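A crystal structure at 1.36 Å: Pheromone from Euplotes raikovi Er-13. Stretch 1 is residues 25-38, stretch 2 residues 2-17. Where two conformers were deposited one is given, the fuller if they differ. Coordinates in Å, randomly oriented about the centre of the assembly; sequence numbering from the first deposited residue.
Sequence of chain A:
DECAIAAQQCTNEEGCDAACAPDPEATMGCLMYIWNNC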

ATOM      1  N   GLU A  25      -5.085  -1.371   8.721  1.00 18.84           N
ATOM      2  CA  GLU A  25      -4.466  -2.658   8.550  1.00 20.64           C
ATOM      3  C   GLU A  25      -3.939  -2.887   7.116  1.00 17.97           C
ATOM      4  O   GLU A  25      -2.751  -3.262   6.871  1.00 17.42           O
ATOM      5  CB  GLU A  25      -5.552  -3.656   8.899  1.00 23.72           C
ATOM      6  CG  GLU A  25      -5.203  -5.071   8.893  1.00 25.41           C
ATOM      7  CD  GLU A  25      -6.404  -5.882   9.392  1.00 24.88           C
ATOM      8  OE1 GLU A  25      -7.239  -6.217   8.503  1.00 27.37           O
ATOM      9  OE2 GLU A  25      -6.528  -6.209  10.585  1.00 28.10           O
ATOM     10  N   ALA A  26      -4.775  -2.620   6.123  1.00 16.57           N
ATOM     11  CA  ALA A  26      -4.318  -2.714   4.744  1.00 16.22           C
ATOM     12  C   ALA A  26      -3.242  -1.717   4.401  1.00 15.68           C
ATOM     13  O   ALA A  26      -2.289  -1.998   3.650  1.00 15.04           O
ATOM     14  CB  ALA A  26      -5.531  -2.558   3.805  1.00 17.44           C
ATOM     15  N   THR A  27      -3.372  -0.505   4.938  1.00 15.02           N
ATOM     16  CA  THR A  27      -2.364   0.503   4.677  1.00 14.12           C
ATOM     17  C   THR A  27      -0.971   0.020   5.155  1.00 14.18           C
ATOM     18  O   THR A  27       0.020   0.173   4.482  1.00 14.22           O
ATOM     19  CB  THR A  27      -2.731   1.849   5.358  1.00 14.91           C
ATOM     20  OG1 THR A  27      -4.000   2.295   4.860  1.00 16.61           O
ATOM     21  CG2 THR A  27      -1.684   2.930   5.106  1.00 15.17           C
ATOM     22  N   MET A  28      -0.972  -0.499   6.385  0.60 13.57           N
ATOM     23  CA  MET A  28       0.246  -1.080   6.989  0.60 13.76           C
ATOM     24  C   MET A  28       0.806  -2.151   6.072  0.60 14.71           C
ATOM     25  O   MET A  28       1.987  -2.116   5.750  0.60 15.73           O
ATOM     26  CB  MET A  28      -0.088  -1.570   8.378  0.60 12.88           C
ATOM     27  CG  MET A  28       1.045  -2.321   9.100  0.60 13.80           C
ATOM     28  SD  MET A  28       1.149  -4.101   8.657  0.60 14.64           S
ATOM     29  CE  MET A  28      -0.409  -4.692   9.333  0.60 16.26           C
ATOM     30  N   GLY A  29      -0.047  -3.051   5.561  1.00 16.02           N
ATOM     31  CA  GLY A  29       0.426  -4.124   4.628  1.00 17.24           C
ATOM     32  C   GLY A  29       1.064  -3.580   3.374  1.00 17.35           C
ATOM     33  O   GLY A  29       2.078  -4.098   2.893  1.00 17.93           O
ATOM     34  N   CYS A  30       0.450  -2.530   2.849  1.00 14.24           N
ATOM     35  CA  CYS A  30       0.975  -1.924   1.670  1.00 15.15           C
ATOM     36  C   CYS A  30       2.355  -1.323   1.903  1.00 15.10           C
ATOM     37  O   CYS A  30       3.275  -1.539   1.111  1.00 16.12           O
ATOM     38  CB  CYS A  30      -0.002  -0.892   1.161  1.00 13.37           C
ATOM     39  SG  CYS A  30       0.418  -0.033  -0.413  1.00 15.15           S
ATOM     40  N   LEU A  31       2.511  -0.603   3.025  1.00 15.60           N
ATOM     41  CA  LEU A  31       3.805  -0.019   3.369  1.00 16.22           C
ATOM     42  C   LEU A  31       4.900  -1.068   3.589  1.00 17.74           C
ATOM     43  O   LEU A  31       6.001  -0.956   3.034  1.00 19.62           O
ATOM     44  CB  LEU A  31       3.630   0.861   4.588  1.00 17.11           C
ATOM     45  CG  LEU A  31       2.807   2.169   4.391  1.00 16.39           C
ATOM     46  CD1 LEU A  31       2.535   2.776   5.760  1.00 19.17           C
ATOM     47  CD2 LEU A  31       3.551   3.132   3.459  1.00 18.67           C
ATOM     48  N   MET A  32       4.559  -2.116   4.343  1.00 17.83           N
ATOM     49  CA  MET A  32       5.478  -3.246   4.582  0.50 20.19           C
ATOM     50  C   MET A  32       5.909  -3.827   3.227  1.00 19.86           C
ATOM     51  O   MET A  32       7.057  -4.071   2.975  1.00 23.67           O
ATOM     52  CB  MET A  32       4.804  -4.339   5.421  0.50 21.90           C
ATOM     53  CG  MET A  32       4.280  -3.952   6.797  0.50 24.33           C
ATOM     54  SD  MET A  32       5.547  -4.023   8.039  0.50 26.79           S
ATOM     55  CE  MET A  32       6.776  -5.027   7.249  0.50 29.47           C
ATOM     56  N   TYR A  33       4.938  -4.035   2.338  1.00 18.03           N
ATOM     57  CA  TYR A  33       5.224  -4.586   1.016  1.00 17.94           C
ATOM     58  C   TYR A  33       6.167  -3.730   0.235  1.00 17.74           C
ATOM     59  O   TYR A  33       7.166  -4.244  -0.310  1.00 19.31           O
ATOM     60  CB  TYR A  33       3.949  -4.843   0.234  1.00 16.25           C
ATOM     61  CG  TYR A  33       4.248  -5.523  -1.112  1.00 16.46           C
ATOM     62  CD1 TYR A  33       4.467  -6.878  -1.168  1.00 16.66           C
ATOM     63  CD2 TYR A  33       4.432  -4.789  -2.258  1.00 16.28           C
ATOM     64  CE1 TYR A  33       4.843  -7.511  -2.352  1.00 17.44           C
ATOM     65  CE2 TYR A  33       4.784  -5.423  -3.470  1.00 17.77           C
ATOM     66  CZ  TYR A  33       4.978  -6.801  -3.491  1.00 17.52           C
ATOM     67  OH  TYR A  33       5.355  -7.429  -4.650  1.00 19.50           O
ATOM     68  N   ILE A  34       5.875  -2.438   0.107  1.00 17.58           N
ATOM     69  CA  ILE A  34       6.733  -1.587  -0.736  1.00 18.74           C
ATOM     70  C   ILE A  34       8.115  -1.362  -0.143  1.00 20.79           C
ATOM     71  O   ILE A  34       9.098  -1.246  -0.856  1.00 23.13           O
ATOM     72  CB  ILE A  34       6.091  -0.244  -1.154  1.00 18.76           C
ATOM     73  CG1 ILE A  34       5.918   0.709   0.046  1.00 18.95           C
ATOM     74  CG2 ILE A  34       4.816  -0.492  -1.910  1.00 19.15           C
ATOM     75  CD1 ILE A  34       5.472   2.119  -0.355  1.00 18.09           C
ATOM     76  N   TRP A  35       8.211  -1.367   1.175  1.00 22.20           N
ATOM     77  CA  TRP A  35       9.496  -1.193   1.807  1.00 23.59           C
ATOM     78  C   TRP A  35      10.352  -2.417   1.651  1.00 25.86           C
ATOM     79  O   TRP A  35      11.560  -2.282   1.567  1.00 28.19           O
ATOM     80  CB  TRP A  35       9.293  -0.868   3.260  1.00 23.24           C
ATOM     81  CG  TRP A  35       8.714   0.516   3.474  1.00 23.52           C
ATOM     82  CD1 TRP A  35       8.695   1.541   2.605  1.00 24.39           C
ATOM     83  CD2 TRP A  35       8.086   0.968   4.661  1.00 23.98           C
ATOM     84  NE1 TRP A  35       8.081   2.646   3.192  1.00 25.05           N
ATOM     85  CE2 TRP A  35       7.731   2.317   4.463  1.00 23.77           C
ATOM     86  CE3 TRP A  35       7.843   0.373   5.908  1.00 24.95           C
ATOM     87  CZ2 TRP A  35       7.098   3.070   5.429  1.00 24.66           C
ATOM     88  CZ3 TRP A  35       7.214   1.149   6.901  1.00 26.98           C
ATOM     89  CH2 TRP A  35       6.848   2.480   6.629  1.00 25.65           C
ATOM     90  N   ASN A  36       9.740  -3.624   1.585  1.00 25.40           N
ATOM     91  CA  ASN A  36      10.490  -4.876   1.510  1.00 28.04           C
ATOM     92  C   ASN A  36      10.748  -5.317   0.091  1.00 28.59           C
ATOM     93  O   ASN A  36      11.758  -5.924  -0.227  1.00 33.34           O
ATOM     94  CB  ASN A  36       9.786  -6.002   2.273  1.00 30.16           C
ATOM     95  CG  ASN A  36      10.704  -7.199   2.527  1.00 39.08           C
ATOM     96  OD1 ASN A  36      11.920  -7.041   2.755  1.00 45.27           O
ATOM     97  ND2 ASN A  36      10.148  -8.410   2.440  1.00 44.27           N
ATOM     98  N   ASN A  37       9.815  -5.065  -0.787  1.00 25.57           N
ATOM     99  CA  ASN A  37       9.822  -5.638  -2.119  1.00 26.18           C
ATOM    100  C   ASN A  37       9.999  -4.652  -3.282  1.00 28.23           C
ATOM    101  O   ASN A  37      10.050  -5.069  -4.429  1.00 33.98           O
ATOM    102  CB  ASN A  37       8.546  -6.480  -2.313  1.00 24.21           C
ATOM    103  CG  ASN A  37       8.475  -7.629  -1.320  1.00 24.73           C
ATOM    104  OD1 ASN A  37       9.269  -8.577  -1.375  1.00 27.76           O
ATOM    105  ND2 ASN A  37       7.626  -7.486  -0.330  1.00 23.32           N
ATOM    106  N   CYS A  38      10.140  -3.368  -3.005  1.00 30.32           N
ATOM    107  CA  CYS A  38      10.170  -2.350  -4.081  1.00 30.61           C
ATOM    108  C   CYS A  38      11.357  -1.447  -3.905  1.00 38.63           C
ATOM    109  O   CYS A  38      11.824  -0.942  -4.926  1.00 42.13           O
ATOM    110  CB  CYS A  38       8.904  -1.493  -4.094  1.00 29.62           C
ATOM    111  SG  CYS A  38       7.354  -2.393  -4.309  1.00 25.68           S
ATOM    112  OXT CYS A  38      11.831  -1.241  -2.775  1.00 41.37           O
TER
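Stretch 2 2-17: ECAIAAQQCTNEEGCD

Stretch 2 packs helix 2-8, the turn after it and the start of a second helix, 13-17, along one long helix of stretch 1, in a compact contact pinned by two disulfides, filled by apolar side chains and supplemented by a single direct hydrogen bond. The contact buries 697 Å² in total, counted over both sides.

Residues 25-37 form the helix of stretch 1, which begins earlier in the chain. Helix 2-8 runs in nearly the same direction, at an angle of 14° and a closest axial approach of 9.1 Å. Helix 13-17, which continues later in the chain, comes as close, 9.0 Å, but runs the opposite way, with a crossing angle of 155°. The reversal is made by residues 9-12. C10 leaves the first helix with positive phi (58°) in a Schellman motif, in which C10 N bonds to A7 O (2.9 Å) and T11 N to A6 O (3.2 Å). N12 then caps the second helix, its OD1 accepting from G15 N at 2.9 Å.

The order of the nearest CA pairs agrees with these directions. The CA atoms of C30 and A7 lie 5.1 Å apart, and those of C38 and C10 5.7 Å, so the two stretches advance in the same direction from helix 2-8 into the turn that follows; on the second helix, T27 CA lies 5.8 Å from D17 CA and L31 CA 6.4 Å from E13 CA, in the reverse order.

C30, which is buried, has more area covered by the other stretch than any other residue. Its chi1 is t, and its SG is bonded to C16 SG at 2.1 Å with a chi3 of -76°, tying the long helix to helix 13-17. The same C30 SG rests 3.8 Å from A7 CB, where the small alanine side chain points toward stretch 1, and 4.1 Å from T11 CG2. One turn earlier, A26 CB meets C3 SG at 3.7 Å; C3 is itself covalently bonded elsewhere in the structure.

I34 continues this packing toward the turn. Its CD1 reaches T11 O at 3.4 Å, N12 C at 3.6 Å and C16 SG at 3.8 Å, so the side chain covers the start of helix 13-17. Beside it, L31 CD2 approaches C16 CB at 3.9 Å and E13 CG at 3.8 Å. Y33 lies against the end of helix 2-8, with CD2 3.8 Å from A7 CB and the ring edge turned to A7 O, 3.2 Å from CE2.

W35 NE1 donates to E13 OE2 at 2.9 Å; the carboxylate oxygen lies at the ring edge, near its plane, as suits an indole N-H. Two waters extend the polar contacts: water 1 donates to Q8 O (2.8 Å) and lies 2.7 Å from Y33 OH, while water 2 donates to both D17 O (2.9 Å) and T27 OG1 (2.7 Å). The second disulfide, C38 SG to C10 SG at 2.0 Å with chi3 -75°, fastens the C-terminal residue to the turn.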

ATOM      1  N   GLU A   2      -8.040  -2.267  -4.505  1.00 20.10           N
ATOM      2  CA  GLU A   2      -7.284  -1.072  -4.805  1.00 19.27           C
ATOM      3  C   GLU A   2      -5.980  -1.020  -4.016  1.00 17.07           C
ATOM      4  O   GLU A   2      -4.949  -0.585  -4.530  1.00 14.88           O
ATOM      5  CB  GLU A   2      -8.167   0.130  -4.432  1.00 26.08           C
ATOM      6  CG  GLU A   2      -7.563   1.475  -4.616  1.00 28.36           C
ATOM      7  CD  GLU A   2      -8.548   2.614  -4.318  1.00 33.89           C
ATOM      8  OE1 GLU A   2      -9.774   2.358  -4.272  1.00 45.06           O
ATOM      9  OE2 GLU A   2      -8.097   3.766  -4.139  1.00 35.46           O
ATOM     10  N   CYS A   3      -5.990  -1.492  -2.781  1.00 15.61           N
ATOM     11  CA  CYS A   3      -4.779  -1.476  -1.959  1.00 14.73           C
ATOM     12  C   CYS A   3      -3.753  -2.496  -2.448  1.00 14.44           C
ATOM     13  O   CYS A   3      -2.561  -2.188  -2.567  1.00 15.38           O
ATOM     14  CB  CYS A   3      -5.173  -1.741  -0.506  1.00 15.65           C
ATOM     15  SG  CYS A   3      -3.786  -1.565   0.670  1.00 15.96           S
ATOM     16  N   ALA A   4      -4.195  -3.717  -2.734  1.00 14.65           N
ATOM     17  CA  ALA A   4      -3.291  -4.739  -3.284  1.00 15.22           C
ATOM     18  C   ALA A   4      -2.702  -4.294  -4.632  1.00 14.91           C
ATOM     19  O   ALA A   4      -1.510  -4.483  -4.899  1.00 16.76           O
ATOM     20  CB  ALA A   4      -3.996  -6.062  -3.447  1.00 17.55           C
ATOM     21  N   ILE A   5      -3.525  -3.627  -5.469  1.00 14.75           N
ATOM     22  CA  ILE A   5      -3.031  -3.156  -6.714  1.00 15.51           C
ATOM     23  C   ILE A   5      -1.930  -2.101  -6.505  1.00 16.43           C
ATOM     24  O   ILE A   5      -0.876  -2.144  -7.137  1.00 16.60           O
ATOM     25  CB  ILE A   5      -4.195  -2.612  -7.614  1.00 14.56           C
ATOM     26  CG1 ILE A   5      -5.087  -3.756  -8.077  1.00 16.09           C
ATOM     27  CG2 ILE A   5      -3.667  -1.817  -8.808  1.00 16.38           C
ATOM     28  CD1 ILE A   5      -6.413  -3.277  -8.623  1.00 17.69           C
ATOM     29  N   ALA A   6      -2.154  -1.174  -5.581  1.00 14.07           N
ATOM     30  CA  ALA A   6      -1.149  -0.126  -5.307  1.00 14.54           C
ATOM     31  C   ALA A   6       0.155  -0.706  -4.858  1.00 14.19           C
ATOM     32  O   ALA A   6       1.217  -0.320  -5.313  1.00 15.68           O
ATOM     33  CB  ALA A   6      -1.736   0.857  -4.272  1.00 15.02           C
ATOM     34  N   ALA A   7       0.084  -1.680  -3.916  1.00 14.72           N
ATOM     35  CA  ALA A   7       1.275  -2.342  -3.411  1.00 15.26           C
ATOM     36  C   ALA A   7       2.010  -3.069  -4.545  1.00 15.24           C
ATOM     37  O   ALA A   7       3.260  -2.924  -4.646  1.00 17.08           O
ATOM     38  CB  ALA A   7       0.941  -3.295  -2.269  1.00 16.32           C
ATOM     39  N   GLN A   8       1.286  -3.789  -5.396  1.00 17.00           N
ATOM     40  CA  GLN A   8       1.924  -4.654  -6.366  1.00 17.24           C
ATOM     41  C   GLN A   8       2.640  -3.798  -7.399  1.00 19.28           C
ATOM     42  O   GLN A   8       3.703  -4.170  -7.906  1.00 20.13           O
ATOM     43  CB  GLN A   8       0.893  -5.556  -7.051  1.00 18.05           C
ATOM     44  CG  GLN A   8       1.509  -6.440  -8.108  1.00 20.07           C
ATOM     45  CD  GLN A   8       1.735  -5.856  -9.474  1.00 22.43           C
ATOM     46  OE1 GLN A   8       1.147  -4.836  -9.858  1.00 25.12           O
ATOM     47  NE2 GLN A   8       2.555  -6.553 -10.252  1.00 24.66           N
ATOM     48  N   GLN A   9       2.050  -2.639  -7.680  1.00 19.42           N
ATOM     49  CA  GLN A   9       2.601  -1.662  -8.604  1.00 22.23           C
ATOM     50  C   GLN A   9       3.777  -0.846  -7.997  1.00 21.75           C
ATOM     51  O   GLN A   9       4.357  -0.031  -8.694  1.00 22.97           O
ATOM     52  CB  GLN A   9       1.438  -0.724  -9.016  1.00 26.90           C
ATOM     53  CG  GLN A   9       0.383  -1.395  -9.890  1.00 31.48           C
ATOM     54  CD  GLN A   9       0.879  -1.627 -11.286  1.00 37.12           C
ATOM     55  OE1 GLN A   9       1.227  -0.668 -11.981  1.00 40.88           O
ATOM     56  NE2 GLN A   9       0.941  -2.899 -11.717  1.00 38.84           N
ATOM     57  N   CYS A  10       4.173  -1.109  -6.752  1.00 20.01           N
ATOM     58  CA  CYS A  10       5.266  -0.362  -6.145  1.00 20.38           C
ATOM     59  C   CYS A  10       5.023   1.135  -6.105  1.00 21.49           C
ATOM     60  O   CYS A  10       5.874   1.974  -6.486  1.00 22.39           O
ATOM     61  CB  CYS A  10       6.620  -0.767  -6.751  1.00 23.54           C
ATOM     62  SG  CYS A  10       7.145  -2.480  -6.337  1.00 26.24           S
ATOM     63  N   THR A  11       3.820   1.475  -5.666  1.00 18.94           N
ATOM     64  CA  THR A  11       3.495   2.859  -5.313  1.00 17.77           C
ATOM     65  C   THR A  11       4.392   3.330  -4.227  1.00 17.63           C
ATOM     66  O   THR A  11       5.227   2.610  -3.700  1.00 18.80           O
ATOM     67  CB  THR A  11       1.996   2.919  -4.916  1.00 17.24           C
ATOM     68  OG1 THR A  11       1.537   4.277  -4.883  1.00 18.62           O
ATOM     69  CG2 THR A  11       1.752   2.324  -3.508  1.00 16.62           C
ATOM     70  N   ASN A  12       4.277   4.619  -3.915  1.00 17.94           N
ATOM     71  CA  ASN A  12       5.062   5.197  -2.845  1.00 18.08           C
ATOM     72  C   ASN A  12       4.212   5.257  -1.573  1.00 16.81           C
ATOM     73  O   ASN A  12       3.060   4.760  -1.509  1.00 16.00           O
ATOM     74  CB  ASN A  12       5.623   6.547  -3.250  1.00 20.76           C
ATOM     75  CG  ASN A  12       4.588   7.562  -3.626  1.00 20.12           C
ATOM     76  OD1 ASN A  12       3.401   7.404  -3.353  1.00 20.74           O
ATOM     77  ND2 ASN A  12       5.043   8.627  -4.321  1.00 23.30           N
ATOM     78  N   GLU A  13       4.721   5.854  -0.542  1.00 19.13           N
ATOM     79  CA  GLU A  13       4.074   5.795   0.748  1.00 18.88           C
ATOM     80  C   GLU A  13       2.746   6.546   0.796  1.00 19.54           C
ATOM     81  O   GLU A  13       1.745   6.013   1.305  1.00 19.09           O
ATOM     82  CB  GLU A  13       4.979   6.355   1.835  1.00 20.28           C
ATOM     83  CG  GLU A  13       6.214   5.488   2.099  1.00 21.50           C
ATOM     84  CD  GLU A  13       7.336   5.605   1.070  1.00 21.97           C
ATOM     85  OE1 GLU A  13       7.310   6.441   0.145  1.00 23.59           O
ATOM     86  OE2 GLU A  13       8.226   4.765   1.196  1.00 26.68           O
ATOM     87  N   GLU A  14       2.696   7.715   0.180  1.00 21.67           N
ATOM     88  CA  GLU A  14       1.450   8.447  -0.022  1.00 23.98           C
ATOM     89  C   GLU A  14       0.459   7.659  -0.877  1.00 20.91           C
ATOM     90  O   GLU A  14      -0.743   7.758  -0.664  1.00 21.56           O
ATOM     91  CB  GLU A  14       1.715   9.818  -0.624  1.00 29.76           C
ATOM     92  CG  GLU A  14       2.923  10.546  -0.024  1.00 36.08           C
ATOM     93  CD  GLU A  14       4.238  10.409  -0.859  1.00 39.85           C
ATOM     94  OE1 GLU A  14       5.015   9.389  -0.705  1.00 30.99           O
ATOM     95  OE2 GLU A  14       4.510  11.389  -1.644  1.00 40.48           O
ATOM     96  N   GLY A  15       0.973   6.895  -1.830  1.00 19.48           N
ATOM     97  CA  GLY A  15       0.126   6.085  -2.622  1.00 17.83           C
ATOM     98  C   GLY A  15      -0.537   4.979  -1.840  1.00 16.55           C
ATOM     99  O   GLY A  15      -1.688   4.657  -2.049  1.00 16.70           O
ATOM    100  N   CYS A  16       0.215   4.348  -0.945  1.00 15.18           N
ATOM    101  CA  CYS A  16      -0.390   3.383  -0.064  1.00 15.02           C
ATOM    102  C   CYS A  16      -1.476   4.019   0.796  1.00 15.66           C
ATOM    103  O   CYS A  16      -2.566   3.450   0.988  1.00 15.79           O
ATOM    104  CB  CYS A  16       0.612   2.699   0.876  1.00 15.62           C
ATOM    105  SG  CYS A  16       1.728   1.491   0.157  1.00 16.64           S
ATOM    106  N   ASP A  17      -1.186   5.178   1.403  1.00 17.66           N
ATOM    107  CA  ASP A  17      -2.181   5.800   2.231  1.00 18.55           C
ATOM    108  C   ASP A  17      -3.503   6.090   1.497  1.00 18.29           C
ATOM    109  O   ASP A  17      -4.599   5.801   2.010  1.00 19.42           O
ATOM    110  CB  ASP A  17      -1.642   7.126   2.817  1.00 21.48           C
ATOM    111  CG  ASP A  17      -2.658   7.769   3.715  1.00 26.99           C
ATOM    112  OD1 ASP A  17      -2.873   7.256   4.808  1.00 34.18           O
ATOM    113  OD2 ASP A  17      -3.304   8.704   3.255  1.00 35.34           O
TER
HETATM  114  O   HOH W   1       5.272  -6.256  -7.040  1.00 22.27           O
HETATM  115  O   HOH W   2      -4.741   4.912   4.798  1.00 23.20           O